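Long-range contacts in radical SAM domain protein (PDB 6Y1X), which probably builds the carbide-containing iron-sulfur precursor of the nitrogenase iron-molybdenum cofactor by radical S-adenosylmethionine chemistry: residues R35-F40 against H134-I139; H46-M51 against Y103-A108; C63-R68 against M247-Q252. All blocks are in the same frame, centred on the assembly; numbering follows the deposited sequence.

Contact 1: residues R35-F40 against H134-I139. With SF4 (iron/sulfur cluster), chain C.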
loop_
_atom_site.group_PDB
_atom_site.type_symbol
_atom_site.label_atom_id
_atom_site.label_comp_id
_atom_site.label_asym_id
_atom_site.label_seq_id
_atom_site.Cartn_x
_atom_site.Cartn_y
_atom_site.Cartn_z
ATOM N N ARG A 35 -9.263 -15.339 -2.842
ATOM C CA ARG A 35 -10.526 -15.543 -3.545
ATOM C C ARG A 35 -11.614 -14.581 -3.081
ATOM O O ARG A 35 -12.486 -14.206 -3.873
ATOM C CB ARG A 35 -10.986 -16.988 -3.352
ATOM C CG ARG A 35 -12.260 -17.359 -4.089
ATOM C CD ARG A 35 -12.660 -18.804 -3.810
ATOM N NE ARG A 35 -13.001 -19.026 -2.405
ATOM C CZ ARG A 35 -12.235 -19.681 -1.538
ATOM N NH1 ARG A 35 -12.633 -19.830 -0.282
ATOM N NH2 ARG A 35 -11.072 -20.187 -1.923
ATOM N N GLU A 36 -11.588 -14.170 -1.814
ATOM C CA GLU A 36 -12.607 -13.282 -1.269
ATOM C C GLU A 36 -12.088 -11.877 -0.991
ATOM O O GLU A 36 -12.771 -11.097 -0.317
ATOM C CB GLU A 36 -13.210 -13.883 0.003
ATOM C CG GLU A 36 -13.971 -15.175 -0.239
ATOM C CD GLU A 36 -14.679 -15.685 1.000
ATOM O OE1 GLU A 36 -14.421 -15.154 2.101
ATOM O OE2 GLU A 36 -15.492 -16.623 0.870
ATOM N N HIS A 37 -10.907 -11.526 -1.501
ATOM C CA HIS A 37 -10.366 -10.190 -1.305
ATOM C C HIS A 37 -10.593 -9.397 -2.581
ATOM O O HIS A 37 -10.032 -9.759 -3.629
ATOM C CB HIS A 37 -8.879 -10.257 -0.972
ATOM C CG HIS A 37 -8.310 -8.977 -0.443
ATOM N ND1 HIS A 37 -8.607 -7.745 -0.984
ATOM C CD2 HIS A 37 -7.456 -8.741 0.583
ATOM C CE1 HIS A 37 -7.962 -6.805 -0.317
ATOM N NE2 HIS A 37 -7.256 -7.383 0.639
ATOM N N PRO A 38 -11.393 -8.328 -2.548
ATOM C CA PRO A 38 -11.705 -7.604 -3.794
ATOM C C PRO A 38 -10.491 -7.028 -4.498
ATOM O O PRO A 38 -10.526 -6.859 -5.724
ATOM C CB PRO A 38 -12.664 -6.494 -3.334
ATOM C CG PRO A 38 -13.035 -6.811 -1.921
ATOM C CD PRO A 38 -11.977 -7.692 -1.356
ATOM N N CYS A 39 -9.414 -6.734 -3.772
ATOM C CA CYS A 39 -8.233 -6.131 -4.372
ATOM C C CYS A 39 -7.233 -7.156 -4.883
ATOM O O CYS A 39 -6.281 -6.778 -5.575
ATOM C CB CYS A 39 -7.547 -5.201 -3.363
ATOM S SG CYS A 39 -8.681 -4.061 -2.535
ATOM N N PHE A 40 -7.432 -8.440 -4.584
ATOM C CA PHE A 40 -6.529 -9.485 -5.036
ATOM C C PHE A 40 -7.178 -10.456 -6.012
ATOM O O PHE A 40 -6.488 -11.342 -6.529
ATOM C CB PHE A 40 -5.966 -10.264 -3.837
ATOM C CG PHE A 40 -5.015 -9.462 -2.987
ATOM C CD1 PHE A 40 -5.480 -8.442 -2.170
ATOM C CD2 PHE A 40 -3.657 -9.726 -3.009
ATOM C CE1 PHE A 40 -4.609 -7.704 -1.389
ATOM C CE2 PHE A 40 -2.779 -8.993 -2.229
ATOM C CZ PHE A 40 -3.257 -7.981 -1.418
ATOM N N HIS A 134 -13.085 -14.210 11.276
ATOM C CA HIS A 134 -13.400 -14.503 9.881
ATOM C C HIS A 134 -12.883 -13.430 8.933
ATOM O O HIS A 134 -12.631 -13.716 7.757
ATOM C CB HIS A 134 -14.910 -14.658 9.706
ATOM C CG HIS A 134 -15.331 -14.943 8.297
ATOM N ND1 HIS A 134 -15.042 -16.127 7.653
ATOM C CD2 HIS A 134 -16.029 -14.195 7.408
ATOM C CE1 HIS A 134 -15.537 -16.094 6.429
ATOM N NE2 HIS A 134 -16.143 -14.933 6.255
ATOM N N LEU A 135 -12.717 -12.203 9.414
ATOM C CA LEU A 135 -12.309 -11.118 8.537
ATOM C C LEU A 135 -10.872 -11.295 8.056
ATOM O O LEU A 135 -9.981 -11.688 8.816
ATOM C CB LEU A 135 -12.459 -9.779 9.255
ATOM C CG LEU A 135 -13.912 -9.326 9.415
ATOM C CD1 LEU A 135 -14.012 -8.154 10.375
ATOM C CD2 LEU A 135 -14.526 -8.980 8.069
ATOM N N ILE A 136 -10.652 -10.976 6.790
ATOM C CA ILE A 136 -9.304 -10.911 6.246
ATOM C C ILE A 136 -8.694 -9.588 6.678
ATOM O O ILE A 136 -9.284 -8.524 6.464
ATOM C CB ILE A 136 -9.320 -11.045 4.715
ATOM C CG1 ILE A 136 -9.964 -12.370 4.296
ATOM C CG2 ILE A 136 -7.913 -10.879 4.138
ATOM C CD1 ILE A 136 -10.309 -12.444 2.825
ATOM N N LEU A 137 -7.513 -9.646 7.278
ATOM C CA LEU A 137 -6.846 -8.451 7.767
ATOM C C LEU A 137 -5.764 -8.055 6.774
ATOM O O LEU A 137 -4.937 -8.883 6.375
ATOM C CB LEU A 137 -6.244 -8.679 9.153
ATOM C CG LEU A 137 -7.220 -9.097 10.256
ATOM C CD1 LEU A 137 -6.486 -9.299 11.573
ATOM C CD2 LEU A 137 -8.345 -8.082 10.413
ATOM N N CYS A 138 -5.789 -6.789 6.376
ATOM C CA CYS A 138 -5.002 -6.263 5.274
ATOM C C CYS A 138 -4.384 -4.944 5.706
ATOM O O CYS A 138 -4.954 -4.216 6.524
ATOM C CB CYS A 138 -5.884 -6.064 4.026
ATOM S SG CYS A 138 -5.042 -5.686 2.456
ATOM N N ILE A 139 -3.194 -4.653 5.184
ATOM C CA ILE A 139 -2.559 -3.362 5.415
ATOM C C ILE A 139 -1.882 -2.907 4.135
ATOM O O ILE A 139 -1.435 -3.717 3.317
ATOM C CB ILE A 139 -1.533 -3.381 6.581
ATOM C CG1 ILE A 139 -0.337 -4.287 6.268
ATOM C CG2 ILE A 139 -2.175 -3.772 7.887
ATOM C CD1 ILE A 139 0.923 -3.526 5.884
HETATM FE FE1 SF4 C . -5.240 -1.814 -0.243
HETATM FE FE2 SF4 C . -7.504 -3.241 -0.736
HETATM FE FE3 SF4 C . -7.399 -1.475 1.331
HETATM FE FE4 SF4 C . -5.982 -3.834 1.461
HETATM S S1 SF4 C . -8.271 -3.603 1.403
HETATM S S2 SF4 C . -5.231 -1.744 2.057
HETATM S S3 SF4 C . -5.354 -4.058 -0.739
HETATM S S4 SF4 C . -7.271 -0.958 -0.907
#
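Cys138 SG is gripped by two partners: it ligates iron FE4 of the cluster at 2.3 Å and accepts a hydrogen bond of 3.3 Å from His37 NE2. The N-H aims almost straight at the sulfur, 168° at the hydrogen, and SG lies close to the imidazole plane, so the histidine meets its partner edge-on. The other ring nitrogen, His37 ND1, receives the backbone N-H of Cys39 at 3.1 Å, tilted somewhat from the plane. Cys39 SG in turn ligates iron FE2, so one imidazole meets the sulfur of one cysteine ligand and the backbone N-H of the other. His37 CG stands anti to its own backbone N (chi1 -166°), which starts the ring off toward the strand. Two hydrogen bonds fix its rotation, and Phe40 CD1 sits 3.2 Å above the centre of one ring face. The Phe40 ring also reaches the cluster, its CE1 lying 3.8 Å from sulfide S3. Farther from the metal the contact turns apolar: Ile136 CG2 comes within 4.2 Å of His37 CD2, while Ile136 CD1 lies against Glu36, whose carboxylate is held by Arg32. Ile136 and Cys138 share the side of strand 136-141 that faces the loop, and Leu137, pointing away, packs on helix 119-131. His52 and Glu75 complete the ligand set of this cluster. An alanine in place of His37 would probably leave Cys138 SG without its N-H donor and Cys39 N without its acceptor, and let Phe40 shift where it now covers the imidazole. A hydrogen bond to a metal-bound cysteine sulfur would be expected to draw off some of its negative charge, so His37 may tune the cluster while linking one ligand's sulfur to the other's backbone.

Contact 2: residues H46-M51 against Y103-A108. With SF4 (iron/sulfur cluster), chain C.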
loop_
_atom_site.group_PDB
_atom_site.type_symbol
_atom_site.label_atom_id
_atom_site.label_comp_id
_atom_site.label_asym_id
_atom_site.label_seq_id
_atom_site.Cartn_x
_atom_site.Cartn_y
_atom_site.Cartn_z
ATOM N N HIS A 46 -16.291 -7.649 -7.764
ATOM C CA HIS A 46 -17.708 -7.496 -8.067
ATOM C C HIS A 46 -18.617 -8.139 -7.027
ATOM O O HIS A 46 -19.836 -7.950 -7.094
ATOM C CB HIS A 46 -18.027 -8.087 -9.443
ATOM C CG HIS A 46 -17.361 -7.375 -10.581
ATOM N ND1 HIS A 46 -16.669 -8.038 -11.571
ATOM C CD2 HIS A 46 -17.289 -6.059 -10.888
ATOM C CE1 HIS A 46 -16.194 -7.160 -12.437
ATOM N NE2 HIS A 46 -16.557 -5.951 -12.045
ATOM N N ALA A 47 -18.065 -8.886 -6.074
ATOM C CA ALA A 47 -18.868 -9.660 -5.135
ATOM C C ALA A 47 -18.709 -9.223 -3.690
ATOM O O ALA A 47 -19.700 -9.162 -2.962
ATOM C CB ALA A 47 -18.515 -11.150 -5.248
ATOM N N PHE A 48 -17.493 -8.925 -3.247
ATOM C CA PHE A 48 -17.217 -8.709 -1.836
ATOM C C PHE A 48 -16.724 -7.284 -1.613
ATOM O O PHE A 48 -16.204 -6.631 -2.522
ATOM C CB PHE A 48 -16.193 -9.726 -1.315
ATOM C CG PHE A 48 -16.559 -11.152 -1.610
ATOM C CD1 PHE A 48 -17.704 -11.713 -1.067
ATOM C CD2 PHE A 48 -15.765 -11.929 -2.438
ATOM C CE1 PHE A 48 -18.051 -13.027 -1.340
ATOM C CE2 PHE A 48 -16.103 -13.238 -2.715
ATOM C CZ PHE A 48 -17.248 -13.791 -2.167
ATOM N N GLY A 49 -16.881 -6.815 -0.374
ATOM C CA GLY A 49 -16.511 -5.472 0.007
ATOM C C GLY A 49 -15.349 -5.443 0.991
ATOM O O GLY A 49 -14.981 -6.438 1.619
ATOM N N ARG A 50 -14.781 -4.251 1.123
ATOM C CA ARG A 50 -13.727 -3.976 2.080
ATOM C C ARG A 50 -14.042 -2.672 2.796
ATOM O O ARG A 50 -14.801 -1.834 2.301
ATOM C CB ARG A 50 -12.359 -3.861 1.399
ATOM C CG ARG A 50 -12.442 -3.482 -0.073
ATOM C CD ARG A 50 -11.424 -2.414 -0.449
ATOM N NE ARG A 50 -11.653 -1.150 0.251
ATOM C CZ ARG A 50 -11.246 0.036 -0.193
ATOM N NH1 ARG A 50 -10.595 0.129 -1.346
ATOM N NH2 ARG A 50 -11.496 1.131 0.511
ATOM N N MET A 51 -13.452 -2.502 3.976
ATOM C CA MET A 51 -13.565 -1.248 4.708
ATOM C C MET A 51 -12.195 -0.849 5.227
ATOM O O MET A 51 -11.392 -1.704 5.612
ATOM C CB MET A 51 -14.587 -1.351 5.854
ATOM C CG MET A 51 -14.343 -2.471 6.846
ATOM S SD MET A 51 -15.610 -2.494 8.135
ATOM C CE MET A 51 -15.380 -0.892 8.896
ATOM N N TYR A 103 -21.649 -8.290 3.116
ATOM C CA TYR A 103 -20.710 -8.580 2.044
ATOM C C TYR A 103 -19.273 -8.244 2.407
ATOM O O TYR A 103 -18.379 -8.463 1.581
ATOM C CB TYR A 103 -21.082 -7.804 0.774
ATOM C CG TYR A 103 -22.556 -7.511 0.620
ATOM C CD1 TYR A 103 -23.114 -6.363 1.167
ATOM C CD2 TYR A 103 -23.384 -8.365 -0.099
ATOM C CE1 TYR A 103 -24.459 -6.083 1.017
ATOM C CE2 TYR A 103 -24.728 -8.094 -0.255
ATOM C CZ TYR A 103 -25.262 -6.952 0.304
ATOM O OH TYR A 103 -26.601 -6.672 0.154
ATOM N N ILE A 104 -19.027 -7.709 3.598
ATOM C CA ILE A 104 -17.701 -7.224 3.965
ATOM C C ILE A 104 -16.819 -8.416 4.322
ATOM O O ILE A 104 -17.093 -9.140 5.284
ATOM C CB ILE A 104 -17.781 -6.226 5.128
ATOM C CG1 ILE A 104 -18.741 -5.089 4.768
ATOM C CG2 ILE A 104 -16.397 -5.688 5.461
ATOM C CD1 ILE A 104 -18.282 -4.228 3.612
ATOM N N LYS A 105 -15.754 -8.622 3.544
ATOM C CA LYS A 105 -14.815 -9.711 3.786
ATOM C C LYS A 105 -13.472 -9.250 4.327
ATOM O O LYS A 105 -12.761 -10.059 4.933
ATOM C CB LYS A 105 -14.569 -10.499 2.491
ATOM C CG LYS A 105 -15.775 -11.253 1.946
ATOM C CD LYS A 105 -16.302 -12.289 2.923
ATOM C CE LYS A 105 -17.510 -13.013 2.339
ATOM N NZ LYS A 105 -18.254 -13.801 3.363
ATOM N N VAL A 106 -13.116 -7.980 4.138
ATOM C CA VAL A 106 -11.780 -7.474 4.429
ATOM C C VAL A 106 -11.889 -6.236 5.305
ATOM O O VAL A 106 -12.747 -5.375 5.084
ATOM C CB VAL A 106 -10.999 -7.147 3.137
ATOM C CG1 VAL A 106 -9.620 -6.593 3.470
ATOM C CG2 VAL A 106 -10.880 -8.381 2.259
ATOM N N VAL A 107 -11.004 -6.145 6.293
ATOM C CA VAL A 107 -10.812 -4.940 7.086
ATOM C C VAL A 107 -9.346 -4.548 6.983
ATOM O O VAL A 107 -8.458 -5.389 7.163
ATOM C CB VAL A 107 -11.225 -5.160 8.552
ATOM C CG1 VAL A 107 -10.775 -4.006 9.416
ATOM C CG2 VAL A 107 -12.729 -5.330 8.647
ATOM N N ALA A 108 -9.089 -3.276 6.700
ATOM C CA ALA A 108 -7.738 -2.850 6.386
ATOM C C ALA A 108 -7.449 -1.521 7.059
ATOM O O ALA A 108 -8.355 -0.746 7.384
ATOM C CB ALA A 108 -7.519 -2.718 4.874
HETATM FE FE1 SF4 C . -5.240 -1.814 -0.243
HETATM FE FE2 SF4 C . -7.504 -3.241 -0.736
HETATM FE FE3 SF4 C . -7.399 -1.475 1.331
HETATM FE FE4 SF4 C . -5.982 -3.834 1.461
HETATM S S1 SF4 C . -8.271 -3.603 1.403
HETATM S S2 SF4 C . -5.231 -1.744 2.057
HETATM S S3 SF4 C . -5.354 -4.058 -0.739
HETATM S S4 SF4 C . -7.271 -0.958 -0.907
#
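Met51 packs tightly on Val107: the two side chains run side by side, pointing the same way, with Met51 CG 3.7 Å from Val107 CG2. CG of Met51 is wedged between its backbone N and carbonyl carbon (chi1 55°), and Ile104 CG2 closes on it from farther back along the same face. The backbones are joined here as parallel strands, Met51 N bonding to Val106 O at 3.2 Å and Ala108 N to Met51 O at 3.0 Å. A beta bulge interrupts the ladder after Gly49, whose carbonyl O takes Lys105 N at 3.0 Å and, weakly, Val106 N as well. Gly49 has no CB, and one would press against Ile104 CD1. The far end lies nearer solvent, although Phe48 still packs closely. There Phe48 lies obliquely across Lys105, its CD1 3.6 Å from Lys105 CG, and Gly49 N bonds to the O of Tyr103, an exposed residue. On the opposite face of the sheet from Met51, Arg50 and Val106 meet CB to CB and both reach the cluster, Arg50 NH1 coming within 3.5 Å of sulfide S4. Strand 49-52 is one of the two edge strands of the parallel sheet of the radical SAM domain; 104-109 lies between it and 136-141, while Met51 and Ile104 rest on helix 87-100 through Val94, Val97 and Leu98.

Contact 3: residues C63-R68 against M247-Q252. With SF4 (iron/sulfur cluster), chain D; SO4 (sulfate ion), chain F.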
loop_
_atom_site.group_PDB
_atom_site.type_symbol
_atom_site.label_atom_id
_atom_site.label_comp_id
_atom_site.label_asym_id
_atom_site.label_seq_id
_atom_site.Cartn_x
_atom_site.Cartn_y
_atom_site.Cartn_z
ATOM N N CYS A 63 6.215 11.818 -0.160
ATOM C CA CYS A 63 6.192 11.590 -1.594
ATOM C C CYS A 63 5.998 12.926 -2.297
ATOM O O CYS A 63 5.292 13.805 -1.795
ATOM C CB CYS A 63 5.046 10.647 -1.955
ATOM S SG CYS A 63 5.061 9.068 -1.092
ATOM N N LYS A 64 6.655 13.096 -3.444
ATOM C CA LYS A 64 6.564 14.362 -4.161
ATOM C C LYS A 64 5.220 14.572 -4.845
ATOM O O LYS A 64 5.026 15.626 -5.458
ATOM C CB LYS A 64 7.684 14.476 -5.191
ATOM C CG LYS A 64 9.077 14.610 -4.600
ATOM C CD LYS A 64 10.100 14.793 -5.715
ATOM C CE LYS A 64 11.511 14.557 -5.231
ATOM N NZ LYS A 64 11.973 15.708 -4.422
ATOM N N TYR A 65 4.306 13.603 -4.774
ATOM C CA TYR A 65 2.963 13.727 -5.330
ATOM C C TYR A 65 1.898 13.851 -4.248
ATOM O O TYR A 65 0.703 13.818 -4.561
ATOM C CB TYR A 65 2.640 12.549 -6.255
ATOM C CG TYR A 65 2.873 11.181 -5.652
ATOM C CD1 TYR A 65 1.919 10.581 -4.835
ATOM C CD2 TYR A 65 4.029 10.468 -5.941
ATOM C CE1 TYR A 65 2.133 9.323 -4.288
ATOM C CE2 TYR A 65 4.248 9.212 -5.413
ATOM C CZ TYR A 65 3.300 8.646 -4.584
ATOM O OH TYR A 65 3.519 7.392 -4.068
ATOM N N CYS A 66 2.296 13.991 -2.988
ATOM C CA CYS A 66 1.382 13.912 -1.857
ATOM C C CYS A 66 1.262 15.258 -1.157
ATOM O O CYS A 66 2.274 15.903 -0.858
ATOM C CB CYS A 66 1.841 12.858 -0.848
ATOM S SG CYS A 66 0.862 12.884 0.659
ATOM N N ILE A 67 0.021 15.679 -0.920
ATOM C CA ILE A 67 -0.311 16.714 0.055
ATOM C C ILE A 67 -0.840 16.002 1.298
ATOM O O ILE A 67 -1.826 15.261 1.220
ATOM C CB ILE A 67 -1.340 17.710 -0.503
ATOM C CG1 ILE A 67 -0.748 18.512 -1.668
ATOM C CG2 ILE A 67 -1.800 18.657 0.590
ATOM C CD1 ILE A 67 0.345 19.476 -1.266
ATOM N N ARG A 68 -0.145 16.163 2.429
ATOM C CA ARG A 68 -0.463 15.389 3.630
ATOM C C ARG A 68 -1.849 15.667 4.197
ATOM O O ARG A 68 -2.333 14.876 5.014
ATOM C CB ARG A 68 0.592 15.634 4.706
ATOM C CG ARG A 68 1.926 15.004 4.384
ATOM C CD ARG A 68 1.823 13.482 4.362
ATOM N NE ARG A 68 1.033 12.957 5.476
ATOM C CZ ARG A 68 1.433 12.943 6.746
ATOM N NH1 ARG A 68 2.628 13.414 7.082
ATOM N NH2 ARG A 68 0.640 12.443 7.684
ATOM N N MET A 247 -0.819 2.369 -11.072
ATOM C CA MET A 247 -1.772 3.450 -10.903
ATOM C C MET A 247 -1.276 4.698 -11.615
ATOM O O MET A 247 -0.108 5.073 -11.448
ATOM C CB MET A 247 -1.985 3.756 -9.416
ATOM C CG MET A 247 -2.212 2.534 -8.546
ATOM S SD MET A 247 -2.298 2.962 -6.792
ATOM C CE MET A 247 -0.655 3.599 -6.515
ATOM N N PRO A 248 -2.117 5.375 -12.392
ATOM C CA PRO A 248 -1.693 6.639 -13.003
ATOM C C PRO A 248 -1.436 7.702 -11.941
ATOM O O PRO A 248 -2.138 7.782 -10.930
ATOM C CB PRO A 248 -2.876 7.006 -13.908
ATOM C CG PRO A 248 -4.052 6.351 -13.259
ATOM C CD PRO A 248 -3.517 5.045 -12.718
ATOM N N LEU A 249 -0.379 8.485 -12.155
ATOM C CA LEU A 249 -0.129 9.657 -11.325
ATOM C C LEU A 249 -1.367 10.537 -11.229
ATOM O O LEU A 249 -2.047 10.788 -12.229
ATOM C CB LEU A 249 1.039 10.472 -11.895
ATOM C CG LEU A 249 1.271 11.853 -11.274
ATOM C CD1 LEU A 249 1.813 11.725 -9.857
ATOM C CD2 LEU A 249 2.198 12.708 -12.121
ATOM N N ILE A 250 -1.676 10.965 -10.009
ATOM C CA ILE A 250 -2.604 12.066 -9.766
ATOM C C ILE A 250 -1.734 13.297 -9.548
ATOM O O ILE A 250 -1.123 13.431 -8.479
ATOM C CB ILE A 250 -3.512 11.800 -8.554
ATOM C CG1 ILE A 250 -4.283 10.488 -8.724
ATOM C CG2 ILE A 250 -4.477 12.965 -8.344
ATOM C CD1 ILE A 250 -5.294 10.527 -9.843
ATOM N N PRO A 251 -1.625 14.197 -10.523
ATOM C CA PRO A 251 -0.649 15.293 -10.410
ATOM C C PRO A 251 -0.969 16.203 -9.231
ATOM O O PRO A 251 -2.072 16.738 -9.118
ATOM C CB PRO A 251 -0.783 16.028 -11.750
ATOM C CG PRO A 251 -1.427 15.048 -12.673
ATOM C CD PRO A 251 -2.325 14.202 -11.818
ATOM N N GLN A 252 0.017 16.385 -8.356
ATOM C CA GLN A 252 -0.197 17.076 -7.090
ATOM C C GLN A 252 1.162 17.355 -6.469
ATOM O O GLN A 252 2.150 16.692 -6.790
ATOM C CB GLN A 252 -1.076 16.232 -6.150
ATOM C CG GLN A 252 -1.461 16.850 -4.794
ATOM C CD GLN A 252 -2.097 18.227 -4.903
ATOM O OE1 GLN A 252 -1.417 19.228 -5.132
ATOM N NE2 GLN A 252 -3.417 18.274 -4.777
HETATM FE FE1 SF4 D . 1.588 10.851 1.452
HETATM FE FE2 SF4 D . 3.476 9.143 0.573
HETATM FE FE3 SF4 D . 1.102 8.181 1.503
HETATM FE FE4 SF4 D . 2.919 9.268 3.223
HETATM S S1 SF4 D . 3.194 7.349 1.984
HETATM S S2 SF4 D . 0.658 9.676 3.195
HETATM S S3 SF4 D . 3.831 10.951 1.949
HETATM S S4 SF4 D . 1.405 9.467 -0.375
HETATM S S SO4 F . 12.886 19.317 -5.556
HETATM O O1 SO4 F . 12.913 19.558 -4.116
HETATM O O2 SO4 F . 12.072 18.142 -5.852
HETATM O O3 SO4 F . 12.314 20.482 -6.224
HETATM O O4 SO4 F . 14.246 19.093 -6.042
HETATM O O HOH W 1 -1.361 12.491 -6.035
#
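Tyr65 and Gln252 meet backbone to backbone: Tyr65 CA directs its hydrogen at Gln252 O, 3.4 Å away, with an angle of 159° at the hydrogen. In return the aliphatic part of Gln252 lies against Tyr65 O, which is 3.4 Å from Gln252 CB. The Gln252 chain then crosses Ile67 at about a right angle, its amide carbon CD 3.5 Å from Ile67 CG1. Leu249 CD1 also touches Tyr65 CB, at 3.8 Å. A water fills in for direct polar bonds, donating to Tyr65 O at 2.9 Å and to Ile250 O at 2.6 Å, and so bridges two carbonyls that could not bond each other. Lys64 O and Gln252 O, likewise both acceptors, simply lie close. Behind this first shell stands the CX3CX2C motif of radical SAM enzymes, formed by Cys59, Cys63 and Cys66, with Tyr65 as the aromatic residue just before the last cysteine. A type I turn from Cys63 to Cys66 brings both sulfurs to the second cluster, Cys63 SG reaching iron FE2 and Cys66 SG iron FE1; Cys72 also binds this cluster. Tyr65 CG sits between its backbone N and carbonyl carbon (chi1 52°), and the ring folds back over the turn, with Cys63 CB above the centre of one face. Tyr65 CE1 comes to 4.0 Å from sulfide S4. Farther out, Tyr65 OH hydrogen-bonds with Asn74 and Asn166, and the side chain also touches Val73 and Val219. Leu249 follows edge strand 243-248, at the other side of the parallel sheet from 49-52, and its backbone still bonds to Leu220 of the neighbouring strand. At the periphery Lys64 NZ pairs with Asp178 and with a sulfate ion, probably from the crystallisation liquor, that Lys254 also holds.

How the contacts relate
Contacts 1 and 2 adjoin, their centres 7 Å apart, and wall the same cluster. Strands 136-141 and 104-109 are neighbours in the parallel sheet: Ile136 O lies 2.9 Å from Val107 N, a probable hydrogen bond, and Pro38 CG packs on Phe48 O at 3.2 Å. Along the chain contact 2 is nested within the loop closed by contact 1. Contact 3 stands about 26 Å, centre to centre, from either, beside the other cluster and the opposite edge strand of the sheet, its segments alternating with theirs in sequence. Tyr65 in contact 3 has its side chain about 13 Å from the cluster of contacts 1 and 2; contacts 1 and 2 thus border one cluster and contact 3 the other.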